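Local coordinates for protein TqaA (Penicillium aethiopicum, PDB 5DLK) that probably closes the ring of a nonribosomal peptide, this chain being the terminal condensation-like (CT) domain of a much longer fungal peptide synthetase, at residues L172-S177 and P187-D192; Q89-R94 and V157-V162. One frame throughout, in Å; residues are numbered along the deposited sequence.

Interaction 1 of 2, residues L172-S177 and P187-D192; sequences LTIQIS and PKLFSD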
loop_
_atom_site.group_PDB
_atom_site.type_symbol
_atom_site.label_atom_id
_atom_site.label_comp_id
_atom_site.label_asym_id
_atom_site.label_seq_id
_atom_site.Cartn_x
_atom_site.Cartn_y
_atom_site.Cartn_z
ATOM N N LEU A 172 13.045 11.718 -15.178
ATOM C CA LEU A 172 11.700 11.285 -15.518
ATOM C C LEU A 172 10.960 11.045 -14.218
ATOM O O LEU A 172 11.490 10.347 -13.363
ATOM C CB LEU A 172 11.739 10.006 -16.344
ATOM C CG LEU A 172 10.431 9.227 -16.495
ATOM C CD1 LEU A 172 9.467 9.960 -17.400
ATOM C CD2 LEU A 172 10.731 7.835 -17.013
ATOM N N THR A 173 9.776 11.635 -14.043
ATOM C CA THR A 173 8.980 11.305 -12.853
ATOM C C THR A 173 7.610 10.725 -13.201
ATOM O O THR A 173 6.992 11.043 -14.227
ATOM C CB THR A 173 8.802 12.525 -11.912
ATOM O OG1 THR A 173 7.727 13.357 -12.358
ATOM C CG2 THR A 173 10.102 13.350 -11.835
ATOM N N ILE A 174 7.156 9.833 -12.327
ATOM C CA ILE A 174 5.867 9.191 -12.458
ATOM C C ILE A 174 5.102 9.487 -11.178
ATOM O O ILE A 174 5.534 9.068 -10.111
ATOM C CB ILE A 174 6.031 7.666 -12.659
ATOM C CG1 ILE A 174 7.157 7.392 -13.668
ATOM C CG2 ILE A 174 4.709 7.012 -13.044
ATOM C CD1 ILE A 174 7.560 5.925 -13.797
ATOM N N GLN A 175 4.010 10.238 -11.274
ATOM C CA GLN A 175 3.192 10.532 -10.102
ATOM C C GLN A 175 2.076 9.505 -10.022
ATOM O O GLN A 175 1.605 9.015 -11.042
ATOM C CB GLN A 175 2.639 11.955 -10.150
ATOM C CG GLN A 175 3.727 12.999 -9.963
ATOM C CD GLN A 175 3.195 14.408 -9.945
ATOM O OE1 GLN A 175 1.986 14.636 -10.036
ATOM N NE2 GLN A 175 4.101 15.372 -9.831
ATOM N N ILE A 176 1.676 9.153 -8.804
ATOM C CA ILE A 176 0.727 8.059 -8.645
ATOM C C ILE A 176 0.165 8.062 -7.216
ATOM O O ILE A 176 0.868 8.367 -6.248
ATOM C CB ILE A 176 1.395 6.687 -8.999
ATOM C CG1 ILE A 176 0.381 5.532 -8.963
ATOM C CG2 ILE A 176 2.623 6.417 -8.129
ATOM C CD1 ILE A 176 0.931 4.218 -9.537
ATOM N N SER A 177 -1.117 7.730 -7.107
ATOM C CA SER A 177 -1.791 7.561 -5.822
ATOM C C SER A 177 -1.580 6.126 -5.321
ATOM O O SER A 177 -1.577 5.187 -6.108
ATOM C CB SER A 177 -3.291 7.870 -5.973
ATOM O OG SER A 177 -4.019 7.426 -4.838
ATOM N N PRO A 187 7.292 -2.876 -8.379
ATOM C CA PRO A 187 8.473 -3.145 -9.211
ATOM C C PRO A 187 8.109 -3.599 -10.621
ATOM O O PRO A 187 8.938 -3.495 -11.531
ATOM C CB PRO A 187 9.201 -4.265 -8.446
ATOM C CG PRO A 187 8.662 -4.192 -7.044
ATOM C CD PRO A 187 7.220 -3.830 -7.252
ATOM N N LYS A 188 6.875 -4.062 -10.796
ATOM C CA LYS A 188 6.397 -4.515 -12.091
ATOM C C LYS A 188 6.104 -3.312 -12.991
ATOM O O LYS A 188 6.236 -3.388 -14.214
ATOM C CB LYS A 188 5.144 -5.383 -11.928
ATOM C CG LYS A 188 4.959 -6.432 -13.011
ATOM C CD LYS A 188 6.008 -7.520 -12.900
ATOM C CE LYS A 188 5.855 -8.549 -14.006
ATOM N NZ LYS A 188 6.849 -9.657 -13.885
ATOM N N LEU A 189 5.685 -2.205 -12.389
ATOM C CA LEU A 189 5.498 -0.979 -13.151
ATOM C C LEU A 189 6.846 -0.595 -13.775
ATOM O O LEU A 189 6.922 -0.252 -14.964
ATOM C CB LEU A 189 4.951 0.153 -12.256
ATOM C CG LEU A 189 4.483 1.477 -12.886
ATOM C CD1 LEU A 189 3.538 2.247 -11.962
ATOM C CD2 LEU A 189 5.662 2.360 -13.247
ATOM N N PHE A 190 7.903 -0.662 -12.972
ATOM C CA PHE A 190 9.228 -0.234 -13.427
ATOM C C PHE A 190 9.827 -1.210 -14.444
ATOM O O PHE A 190 10.422 -0.785 -15.436
ATOM C CB PHE A 190 10.182 -0.072 -12.238
ATOM C CG PHE A 190 9.740 0.959 -11.230
ATOM C CD1 PHE A 190 9.096 2.125 -11.634
ATOM C CD2 PHE A 190 9.961 0.749 -9.875
ATOM C CE1 PHE A 190 8.690 3.072 -10.702
ATOM C CE2 PHE A 190 9.568 1.689 -8.934
ATOM C CZ PHE A 190 8.930 2.855 -9.346
ATOM N N SER A 191 9.678 -2.513 -14.209
ATOM C CA SER A 191 10.241 -3.509 -15.129
ATOM C C SER A 191 9.478 -3.547 -16.464
ATOM O O SER A 191 10.093 -3.726 -17.515
ATOM C CB SER A 191 10.281 -4.900 -14.478
ATOM O OG SER A 191 8.987 -5.419 -14.246
ATOM N N ASP A 192 8.159 -3.349 -16.432
ATOM C CA ASP A 192 7.375 -3.176 -17.653
ATOM C C ASP A 192 7.806 -1.926 -18.426
ATOM O O ASP A 192 7.917 -1.968 -19.652
ATOM C CB ASP A 192 5.880 -3.096 -17.350
ATOM C CG ASP A 192 5.265 -4.461 -17.055
ATOM O OD1 ASP A 192 6.031 -5.438 -16.865
ATOM O OD2 ASP A 192 4.016 -4.548 -17.011
#

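Interaction 2 of 2, residues Q89-R94 and V157-V162; sequences QSLVDR and VRFTLV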
loop_
_atom_site.group_PDB
_atom_site.type_symbol
_atom_site.label_atom_id
_atom_site.label_comp_id
_atom_site.label_asym_id
_atom_site.label_seq_id
_atom_site.Cartn_x
_atom_site.Cartn_y
_atom_site.Cartn_z
ATOM N N GLN A 89 3.227 6.323 -22.770
ATOM C CA GLN A 89 1.941 6.041 -23.386
ATOM C C GLN A 89 1.650 4.543 -23.330
ATOM O O GLN A 89 0.558 4.128 -22.935
ATOM C CB GLN A 89 1.909 6.537 -24.833
ATOM C CG GLN A 89 0.623 6.208 -25.560
ATOM C CD GLN A 89 -0.559 7.022 -25.083
ATOM O OE1 GLN A 89 -0.530 8.255 -25.107
ATOM N NE2 GLN A 89 -1.622 6.332 -24.648
ATOM N N SER A 90 2.634 3.732 -23.702
ATOM C CA SER A 90 2.425 2.288 -23.798
ATOM C C SER A 90 2.223 1.654 -22.420
ATOM O O SER A 90 1.487 0.673 -22.285
ATOM C CB SER A 90 3.601 1.617 -24.510
ATOM O OG SER A 90 3.646 2.024 -25.868
ATOM N N LEU A 91 2.890 2.206 -21.412
ATOM C CA LEU A 91 2.714 1.717 -20.049
ATOM C C LEU A 91 1.265 1.912 -19.590
ATOM O O LEU A 91 0.650 0.993 -19.035
ATOM C CB LEU A 91 3.679 2.413 -19.094
ATOM C CG LEU A 91 3.684 1.837 -17.673
ATOM C CD1 LEU A 91 4.325 0.451 -17.636
ATOM C CD2 LEU A 91 4.397 2.790 -16.724
ATOM N N VAL A 92 0.715 3.094 -19.846
ATOM C CA VAL A 92 -0.652 3.403 -19.453
ATOM C C VAL A 92 -1.668 2.586 -20.265
ATOM O O VAL A 92 -2.684 2.133 -19.728
ATOM C CB VAL A 92 -0.920 4.900 -19.589
ATOM C CG1 VAL A 92 -2.370 5.230 -19.282
ATOM C CG2 VAL A 92 0.016 5.659 -18.652
ATOM N N ASP A 93 -1.381 2.373 -21.551
ATOM C CA ASP A 93 -2.164 1.443 -22.364
ATOM C C ASP A 93 -2.269 0.061 -21.710
ATOM O O ASP A 93 -3.345 -0.539 -21.657
ATOM C CB ASP A 93 -1.544 1.287 -23.763
ATOM C CG ASP A 93 -1.611 2.553 -24.587
ATOM O OD1 ASP A 93 -2.447 3.439 -24.285
ATOM O OD2 ASP A 93 -0.826 2.661 -25.554
ATOM N N ARG A 94 -1.142 -0.438 -21.222
ATOM C CA ARG A 94 -1.058 -1.789 -20.682
ATOM C C ARG A 94 -1.808 -1.995 -19.354
ATOM O O ARG A 94 -2.401 -3.053 -19.142
ATOM C CB ARG A 94 0.415 -2.175 -20.504
ATOM C CG ARG A 94 0.642 -3.550 -19.876
ATOM C CD ARG A 94 2.121 -3.893 -19.877
ATOM N NE ARG A 94 2.434 -5.139 -19.179
ATOM C CZ ARG A 94 2.206 -6.356 -19.669
ATOM N NH1 ARG A 94 2.534 -7.431 -18.959
ATOM N NH2 ARG A 94 1.642 -6.506 -20.865
ATOM N N VAL A 157 -2.229 9.514 -12.238
ATOM C CA VAL A 157 -0.998 9.045 -12.871
ATOM C C VAL A 157 -0.635 9.967 -14.045
ATOM O O VAL A 157 -1.405 10.137 -14.998
ATOM C CB VAL A 157 -1.103 7.585 -13.331
ATOM C CG1 VAL A 157 0.033 7.212 -14.292
ATOM C CG2 VAL A 157 -1.061 6.638 -12.105
ATOM N N ARG A 158 0.533 10.583 -13.943
ATOM C CA ARG A 158 0.990 11.529 -14.960
ATOM C C ARG A 158 2.502 11.642 -14.897
ATOM O O ARG A 158 3.120 11.382 -13.857
ATOM C CB ARG A 158 0.320 12.889 -14.780
ATOM C CG ARG A 158 0.442 13.501 -13.395
ATOM C CD ARG A 158 -0.424 14.769 -13.321
ATOM N NE ARG A 158 -1.808 14.446 -13.642
ATOM C CZ ARG A 158 -2.685 15.271 -14.205
ATOM N NH1 ARG A 158 -2.335 16.514 -14.551
ATOM N NH2 ARG A 158 -3.929 14.834 -14.429
ATOM N N PHE A 159 3.098 12.019 -16.025
ATOM C CA PHE A 159 4.540 11.917 -16.213
ATOM C C PHE A 159 5.160 13.272 -16.478
ATOM O O PHE A 159 4.538 14.131 -17.107
ATOM C CB PHE A 159 4.875 10.996 -17.395
ATOM C CG PHE A 159 4.341 9.604 -17.264
ATOM C CD1 PHE A 159 3.033 9.312 -17.595
ATOM C CD2 PHE A 159 5.167 8.587 -16.818
ATOM C CE1 PHE A 159 2.532 8.002 -17.478
ATOM C CE2 PHE A 159 4.682 7.275 -16.691
ATOM C CZ PHE A 159 3.365 6.990 -17.025
ATOM N N THR A 160 6.381 13.441 -15.981
ATOM C CA THR A 160 7.138 14.684 -16.152
ATOM C C THR A 160 8.525 14.314 -16.645
ATOM O O THR A 160 9.113 13.344 -16.193
ATOM C CB THR A 160 7.244 15.500 -14.838
ATOM O OG1 THR A 160 5.934 15.804 -14.339
ATOM C CG2 THR A 160 7.978 16.817 -15.077
ATOM N N LEU A 161 9.054 15.099 -17.577
ATOM C CA LEU A 161 10.378 14.849 -18.124
ATOM C C LEU A 161 11.141 16.163 -18.099
ATOM O O LEU A 161 10.742 17.111 -18.772
ATOM C CB LEU A 161 10.264 14.310 -19.554
ATOM C CG LEU A 161 11.482 13.684 -20.212
ATOM C CD1 LEU A 161 12.057 12.616 -19.303
ATOM C CD2 LEU A 161 11.065 13.077 -21.546
ATOM N N VAL A 162 12.192 16.230 -17.284
ATOM C CA VAL A 162 12.925 17.481 -17.075
ATOM C C VAL A 162 14.354 17.309 -17.579
ATOM O O VAL A 162 15.086 16.452 -17.095
ATOM C CB VAL A 162 12.912 17.901 -15.587
ATOM C CG1 VAL A 162 13.679 19.188 -15.377
ATOM C CG2 VAL A 162 11.477 18.081 -15.107
#

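Interaction 1 of 2, residues L172-S177 and P187-D192
The ring of Phe-190 meets strand segment 172-177 at its edge rather than on a face: Ile-174 CD1 lies near the ring plane, 4.4 Å from Phe-190 CE1. Tyr-70 and Trp-72 of the neighbouring strand 67-75 each pair with this ring edge-to-face. Although the CB of Phe-190 does not aim at the strand, the ring itself extends near enough to touch. The helix contributes more through Leu-189, whose CB does aim at the strand and whose two methyls are divided between two isoleucines. Leu-189 CD2 lies 4.1 Å from Ile-174 CD1, the two side chains passing each other in opposite directions. Leu-189 CD1 instead meets Ile-176 CD1 head-on, also at 4.1 Å. With CG1 opposite the backbone N (chi1 -175°), Ile-176 extends its ethyl arm to make this tip-to-tip meeting, whereas Ile-174 swings CG1 beside its own N (chi1 -44°). The axes of the two segments run at 143° between N-to-C directions, 12.3 Å apart at closest approach, and only side chains bridge the gap. In the chloramphenicol acetyltransferase-like fold of condensation domains, this strand leads into the family's HHxxxDG-type motif, here beginning with Ser-177 and ending at Gly-183, and the helix follows. Gly-183, which contacts phosphopantetheine in another structure of this protein, lies about 9 Å from the side chain of Phe-190. At the strand end, the backbone N of Ser-177 is hydrogen-bonded to Gln-180 OE1 and its OG to Ser-179 OG, while Ile-176 also packs on Trp-181.

Interaction 2 of 2, residues Q89-R94 and V157-V162
The end of helix 81-94 and segment 157-162 come closest at Val-92 CA and Val-157 CA, 8.7 Å apart, and no hydrogen bond crosses between the segments. Phe-159 bridges the gap with its ring edge. Val-92 CG2 sits near the ring plane, 3.6 Å from Phe-159 CE1, and Leu-91 CD2 reaches the same rim 4.3 Å from Phe-159 CZ. Because CG2 of Val-92 stands opposite the carbonyl carbon and beside the backbone N, that branch does the touching. The helix thus lies against a mixed five-stranded sheet in a condensation-domain lobe, an alpha/beta layer in which Phe-159 also packs on Ile-174 of the adjacent antiparallel strand and on Cys-88 one turn back along the helix. At the outer side of the helix a side-chain hydrogen bond spans one turn: Gln-89 NE2 donates to Asp-93 OD1 at 3.0 Å, with an N-H...O angle of 153°. The acceptor lies in the Gln-89 amide plane, while the donor meets the syn side of the carboxylate 32° out of its plane. The same amide is gripped further by backbone, NE2 by Leu-117 O and OE1 by Val-119 N.

In the fold
From the N terminus, helix 81-94 comes first, and interaction 2 returns the chain to it after a loop of 62 residues that includes strands 100-105, 108-115 and 122-125. Strand 158-163 then turns into its antiparallel neighbour 169-177, from which interaction 1 closes a loop of only nine residues onto helix 186-197. The two loops follow in series, neither nesting nor crossing. Both contacts set a helix against the same sheet, on adjacent strands, their centres 8 Å apart. The helices also meet directly: Leu-91 packs on Leu-189, and Arg-94 NE forms a salt bridge with Asp-192 OD2 at 2.7 Å, linking the C-terminal ends of the two helical segments.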